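Local coordinates for enoyl-acyl carrier protein reductase (Uncultured bacterium, PDB 6KIA) that probably catalyses the NADH-dependent reduction of enoyl-acyl carrier protein, the last step of the fatty acid elongation cycle, and is linked to triclosan resistance, at residues Leu214-Ile217 with Glu218-Ala222; Asp381-Thr384 with Lys385-Ser389. All blocks are in the same frame, centred on the assembly; numbering follows the deposited sequence.

Contact 1 of 2, residues Leu214-Ile217 with Glu218-Ala222; sequences LHLI and EGSAA
Glu-218 and Leu-214 meet one turn apart near the end of helix 196-219. Three backbone bonds carry the helix across this point. Glu-218 N gives the straightest, to Leu-214 O at 2.9 Å, with an angle of 171° at the hydrogen. Gly-219 N bonds His-215 O, and Ser-220 N bonds Leu-216 O.

The side-chain bond is that of Ser-220. Its OG donates to Leu-216 O at 2.7 Å. It can do so because OG sits between the backbone N and the carbonyl carbon (chi1 62°), turned back over the preceding turn. Leu-216 O is thus held twice by one residue. OG and N of Ser-220 come from opposite faces of the carbonyl plane. Ser-220 OG is also hydrogen-bonded to Tyr-236 OH.

One water joins His-215 to Glu-218. It lies 3.0 Å from His-215 ND1 and donates to Glu-218 OE1 at 2.8 Å.

Van der Waals contact adds a little. The extended Glu-218 chain runs obliquely across Leu-214, and its carboxylate end lies against a methyl, OE2 3.5 Å from Leu-214 CD1.

Ser-220 leaves helical geometry between helices 196-219 and 221-229, so the contact is the joint between them. Leu-216 packs on Met-142 of helix 120-146, on Phe-157 and His-159 of strand 155-159, and on Tyr-236 of strand 234-240. Leu-214 and Ile-217 face helix 263-278 through Ile-272 and Ala-276.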
ATOM      1  N   LEU A 214      12.114  -8.720  -0.987  1.00 21.67           N
ATOM      2  CA  LEU A 214      13.226  -9.589  -1.339  1.00 22.66           C
ATOM      3  C   LEU A 214      13.696 -10.338  -0.101  1.00 21.10           C
ATOM      4  O   LEU A 214      13.998 -11.526  -0.181  1.00 23.19           O
ATOM      5  CB  LEU A 214      14.400  -8.804  -1.945  1.00 27.56           C
ATOM      6  CG  LEU A 214      15.648  -9.667  -2.206  1.00 32.19           C
ATOM      7  CD1 LEU A 214      15.371 -10.686  -3.318  1.00 30.82           C
ATOM      8  CD2 LEU A 214      16.869  -8.817  -2.532  1.00 38.00           C
ATOM      9  N   HIS A 215      13.757  -9.653   1.041  1.00 19.76           N
ATOM     10  CA  HIS A 215      14.227 -10.289   2.267  1.00 23.19           C
ATOM     11  C   HIS A 215      13.239 -11.341   2.716  1.00 23.47           C
ATOM     12  O   HIS A 215      13.619 -12.348   3.301  1.00 23.73           O
ATOM     13  CB  HIS A 215      14.437  -9.261   3.371  1.00 22.60           C
ATOM     14  CG  HIS A 215      15.487  -8.258   3.034  1.00 29.68           C
ATOM     15  ND1 HIS A 215      16.645  -8.603   2.371  1.00 31.52           N
ATOM     16  CD2 HIS A 215      15.544  -6.919   3.232  1.00 25.46           C
ATOM     17  CE1 HIS A 215      17.375  -7.519   2.180  1.00 33.05           C
ATOM     18  NE2 HIS A 215      16.731  -6.485   2.694  1.00 32.87           N
ATOM     19  N   LEU A 216      11.969 -11.113   2.407  1.00 19.90           N
ATOM     20  CA  LEU A 216      10.946 -12.102   2.697  1.00 19.51           C
ATOM     21  C   LEU A 216      11.138 -13.340   1.844  1.00 21.23           C
ATOM     22  O   LEU A 216      11.145 -14.467   2.357  1.00 22.08           O
ATOM     23  CB  LEU A 216       9.562 -11.508   2.447  1.00 19.43           C
ATOM     24  CG  LEU A 216       8.403 -12.505   2.393  1.00 21.11           C
ATOM     25  CD1 LEU A 216       8.309 -13.362   3.675  1.00 21.61           C
ATOM     26  CD2 LEU A 216       7.117 -11.760   2.099  1.00 21.70           C
ATOM     27  N   ILE A 217      11.341 -13.131   0.551  1.00 22.26           N
ATOM     28  CA  ILE A 217      11.485 -14.249  -0.368  1.00 20.31           C
ATOM     29  C   ILE A 217      12.756 -15.060  -0.057  1.00 23.66           C
ATOM     30  O   ILE A 217      12.739 -16.302  -0.040  1.00 25.65           O
ATOM     31  CB  ILE A 217      11.488 -13.760  -1.828  1.00 22.02           C
ATOM     32  CG1 ILE A 217      10.074 -13.271  -2.192  1.00 21.15           C
ATOM     33  CG2 ILE A 217      11.872 -14.899  -2.778  1.00 21.86           C
ATOM     34  CD1 ILE A 217       9.988 -12.479  -3.491  1.00 23.67           C
ATOM     35  N   GLU A 218      13.860 -14.362   0.154  1.00 21.60           N
ATOM     36  CA  GLU A 218      15.128 -15.037   0.473  1.00 22.87           C
ATOM     37  C   GLU A 218      15.125 -15.694   1.854  1.00 30.39           C
ATOM     38  O   GLU A 218      15.630 -16.802   2.035  1.00 27.92           O
ATOM     39  CB  GLU A 218      16.281 -14.040   0.368  1.00 25.73           C
ATOM     40  CG  GLU A 218      16.651 -13.783  -1.070  1.00 29.35           C
ATOM     41  CD  GLU A 218      17.710 -12.705  -1.217  1.00 32.34           C
ATOM     42  OE1 GLU A 218      18.112 -12.085  -0.207  1.00 34.32           O
ATOM     43  OE2 GLU A 218      18.179 -12.525  -2.349  1.00 33.34           O
ATOM     44  N   GLY A 219      14.561 -14.991   2.827  1.00 24.89           N
ATOM     45  CA  GLY A 219      14.530 -15.453   4.200  1.00 24.05           C
ATOM     46  C   GLY A 219      13.667 -16.695   4.364  1.00 24.23           C
ATOM     47  O   GLY A 219      13.951 -17.535   5.225  1.00 25.15           O
ATOM     48  N   SER A 220      12.654 -16.846   3.509  1.00 24.70           N
ATOM     49  CA  SER A 220      11.739 -17.986   3.611  1.00 24.59           C
ATOM     50  C   SER A 220      12.113 -19.150   2.678  1.00 28.43           C
ATOM     51  O   SER A 220      11.345 -20.104   2.516  1.00 26.35           O
ATOM     52  CB  SER A 220      10.308 -17.523   3.322  1.00 22.82           C
ATOM     53  OG  SER A 220      10.200 -17.018   1.994  1.00 25.76           O
ATOM     54  N   ALA A 221      13.304 -19.080   2.090  1.00 24.83           N
ATOM     55  CA  ALA A 221      13.717 -20.036   1.063  1.00 26.19           C
ATOM     56  C   ALA A 221      13.742 -21.476   1.551  1.00 25.14           C
ATOM     57  O   ALA A 221      13.335 -22.377   0.813  1.00 25.21           O
ATOM     58  CB  ALA A 221      15.108 -19.660   0.511  1.00 26.49           C
ATOM     59  N   ALA A 222      14.232 -21.699   2.772  1.00 24.25           N
ATOM     60  CA  ALA A 222      14.338 -23.056   3.323  1.00 28.39           C
ATOM     61  C   ALA A 222      12.953 -23.646   3.545  1.00 28.63           C
ATOM     62  O   ALA A 222      12.685 -24.809   3.209  1.00 28.23           O
ATOM     63  CB  ALA A 222      15.125 -23.054   4.611  1.00 24.91           C
TER
HETATM   64  O   HOH W   1      17.706 -11.405   2.444  1.00 39.58           O

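Contact 2 of 2, residues Asp381-Thr384 with Lys385-Ser389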
ATOM      1  N   ASP A 381     -10.909  19.589  -1.787  1.00 22.32           N
ATOM      2  CA  ASP A 381     -11.507  20.426  -0.752  1.00 26.56           C
ATOM      3  C   ASP A 381     -13.004  20.672  -0.996  1.00 26.35           C
ATOM      4  O   ASP A 381     -13.821  20.579  -0.062  1.00 27.12           O
ATOM      5  CB  ASP A 381     -10.759  21.765  -0.696  1.00 33.23           C
ATOM      6  CG  ASP A 381      -9.441  21.679   0.071  1.00 41.06           C
ATOM      7  OD1 ASP A 381      -9.000  20.563   0.441  1.00 42.71           O
ATOM      8  OD2 ASP A 381      -8.807  22.738   0.241  1.00 43.66           O
ATOM      9  N   GLU A 382     -13.362  21.011  -2.243  1.00 22.54           N
ATOM     10  CA  GLU A 382     -14.760  21.254  -2.607  1.00 24.15           C
ATOM     11  C   GLU A 382     -15.649  20.036  -2.334  1.00 23.74           C
ATOM     12  O   GLU A 382     -16.762  20.144  -1.762  1.00 27.76           O
ATOM     13  CB  GLU A 382     -14.894  21.645  -4.087  1.00 26.38           C
ATOM     14  CG  GLU A 382     -14.375  23.024  -4.453  1.00 41.09           C
ATOM     15  CD  GLU A 382     -14.220  23.214  -5.956  1.00 49.41           C
ATOM     16  OE1 GLU A 382     -14.862  22.470  -6.729  1.00 53.41           O
ATOM     17  OE2 GLU A 382     -13.463  24.118  -6.370  1.00 56.68           O
ATOM     18  N   ILE A 383     -15.142  18.874  -2.729  1.00 24.67           N
ATOM     19  CA  ILE A 383     -15.941  17.667  -2.547  1.00 20.31           C
ATOM     20  C   ILE A 383     -16.089  17.376  -1.052  1.00 23.71           C
ATOM     21  O   ILE A 383     -17.182  17.071  -0.581  1.00 23.74           O
ATOM     22  CB  ILE A 383     -15.345  16.476  -3.277  1.00 22.98           C
ATOM     23  CG1 ILE A 383     -15.532  16.702  -4.781  1.00 19.88           C
ATOM     24  CG2 ILE A 383     -16.047  15.181  -2.839  1.00 19.16           C
ATOM     25  CD1 ILE A 383     -14.779  15.729  -5.627  1.00 21.58           C
ATOM     26  N   THR A 384     -15.015  17.505  -0.282  1.00 22.85           N
ATOM     27  CA  THR A 384     -15.160  17.335   1.157  1.00 23.66           C
ATOM     28  C   THR A 384     -16.191  18.295   1.762  1.00 28.06           C
ATOM     29  O   THR A 384     -16.972  17.906   2.644  1.00 24.23           O
ATOM     30  CB  THR A 384     -13.815  17.509   1.857  1.00 31.04           C
ATOM     31  OG1 THR A 384     -12.954  16.460   1.411  1.00 31.19           O
ATOM     32  CG2 THR A 384     -13.985  17.416   3.369  1.00 28.39           C
ATOM     33  N   LYS A 385     -16.260  19.518   1.246  1.00 28.18           N
ATOM     34  CA  LYS A 385     -17.228  20.454   1.803  1.00 32.07           C
ATOM     35  C   LYS A 385     -18.652  20.150   1.355  1.00 32.67           C
ATOM     36  O   LYS A 385     -19.609  20.700   1.933  1.00 27.60           O
ATOM     37  CB  LYS A 385     -16.893  21.897   1.414  1.00 40.18           C
ATOM     38  CG  LYS A 385     -15.564  22.434   1.923  1.00 47.92           C
ATOM     39  CD  LYS A 385     -15.397  23.880   1.457  1.00 55.50           C
ATOM     40  CE  LYS A 385     -13.939  24.304   1.384  1.00 63.81           C
ATOM     41  NZ  LYS A 385     -13.058  23.443   2.209  1.00 67.05           N
ATOM     42  N   MET A 386     -18.810  19.228   0.399  1.00 28.23           N
ATOM     43  CA  MET A 386     -20.165  18.745   0.077  1.00 28.10           C
ATOM     44  C   MET A 386     -20.804  17.835   1.137  1.00 31.74           C
ATOM     45  O   MET A 386     -21.991  17.510   1.042  1.00 28.40           O
ATOM     46  CB  MET A 386     -20.159  17.977  -1.242  1.00 25.10           C
ATOM     47  CG  MET A 386     -19.836  18.821  -2.456  1.00 27.84           C
ATOM     48  SD  MET A 386     -19.649  17.733  -3.863  1.00 27.41           S
ATOM     49  CE  MET A 386     -19.202  18.911  -5.136  1.00 27.57           C
ATOM     50  N   HIS A 387     -20.027  17.430   2.139  1.00 26.00           N
ATOM     51  CA  HIS A 387     -20.473  16.423   3.097  1.00 25.83           C
ATOM     52  C   HIS A 387     -21.150  17.003   4.330  1.00 28.31           C
ATOM     53  O   HIS A 387     -20.788  18.095   4.789  1.00 28.40           O
ATOM     54  CB  HIS A 387     -19.283  15.563   3.533  1.00 23.73           C
ATOM     55  CG  HIS A 387     -18.804  14.620   2.475  1.00 26.40           C
ATOM     56  ND1 HIS A 387     -18.119  15.039   1.357  1.00 22.47           N
ATOM     57  CD2 HIS A 387     -18.914  13.274   2.368  1.00 27.03           C
ATOM     58  CE1 HIS A 387     -17.825  13.992   0.603  1.00 19.81           C
ATOM     59  NE2 HIS A 387     -18.311  12.910   1.187  1.00 22.72           N
ATOM     60  N   LYS A 388     -22.130  16.270   4.862  1.00 27.96           N
ATOM     61  CA  LYS A 388     -22.781  16.651   6.113  1.00 28.59           C
ATOM     62  C   LYS A 388     -21.732  16.802   7.199  1.00 34.07           C
ATOM     63  O   LYS A 388     -21.734  17.770   7.957  1.00 33.79           O
ATOM     64  CB  LYS A 388     -23.822  15.611   6.544  1.00 32.01           C
ATOM     65  CG  LYS A 388     -25.034  15.513   5.647  1.00 32.11           C
ATOM     66  CD  LYS A 388     -26.076  14.563   6.224  1.00 32.97           C
ATOM     67  CE  LYS A 388     -27.265  14.423   5.277  1.00 39.46           C
ATOM     68  NZ  LYS A 388     -28.111  13.224   5.562  1.00 44.28           N
ATOM     69  N   SER A 389     -20.821  15.833   7.243  1.00 30.11           N
ATOM     70  CA  SER A 389     -19.774  15.770   8.245  1.00 32.04           C
ATOM     71  C   SER A 389     -18.463  15.279   7.637  1.00 38.28           C
ATOM     72  O   SER A 389     -18.446  14.297   6.893  1.00 34.11           O
ATOM     73  CB  SER A 389     -20.172  14.848   9.388  1.00 31.02           C
ATOM     74  OG  SER A 389     -19.074  14.702  10.268  1.00 35.59           O
TER
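Ile-383 O is gripped by two donors at the end of helix 370-385. Met-386 N reaches it at 2.9 Å and His-387 ND1 at 3.0 Å. The two come from opposite faces of the carbonyl plane. Met-386 N stands well above that plane, 63° out of it. His-387 ND1 is tilted less, and the oxygen lies close to the plane of the imidazole ring, at its edge.

Two torsions place the ring. His-387 CG is anti to the carbonyl carbon (chi1 -72°), which sets the ring beside the last turn. Chi2 of 72° then turns its ND1 edge to the carbonyls. The ring lies alongside Ile-383, pointing the same way, with CE1 4.1 Å from Ile-383 CG2. His-387 N bonds Thr-384 O at 3.1 Å, and ND1 adds a weak bond to the same oxygen.

The backbone shows the helix winding down. Lys-385 N still bonds Asp-381 O four residues back. Met-386 N makes only a weak bond to Glu-382 O and a better one to Ile-383 O, three residues back.

Met-386 runs extended, and its CE ends 4.3 Å from Ile-383 CG1. Both residues also pack on helix 339-351, where Glu-382 forms a salt bridge with Lys-345. The Lys-385 chain folds back along Asp-381 O, with CG 3.2 Å from that oxygen. Lys-385 NZ remains 4.7 Å from Asp-381 OD2. No salt bridge forms, and any attraction is probably weak. Asp-381 OD2 also has a long, weak ion pair with Arg-182.

His-387 NE2 bonds Val-394 N at the start of helix 394-413. A backbone N-H can only donate, so NE2 is the acceptor. With ND1 donating to carbonyl oxygens, this is consistent with a neutral ring carrying its proton on ND1. The imidazole thereby links the end of one helix to the start of the next.

Contacts 1 and 2 are separate local sites. Their centres are about 46 Å apart, their nearest atoms about 35 Å, and they lie on opposite sides of the chain's centre. Contact 1 closes before contact 2 opens along the chain. Both mark the end of a helix, and in each a side chain donates to a carbonyl oxygen of the last turn. The donor is a serine hydroxyl at 214-222 and an imidazole at 381-389. At contact 1 the side chain of His-215 is about 10 Å from the bound NADH, too far to touch it. Contact 2 lies where helix 370-385 gives way to the loop leading to helix 394-413, beside helix 339-351.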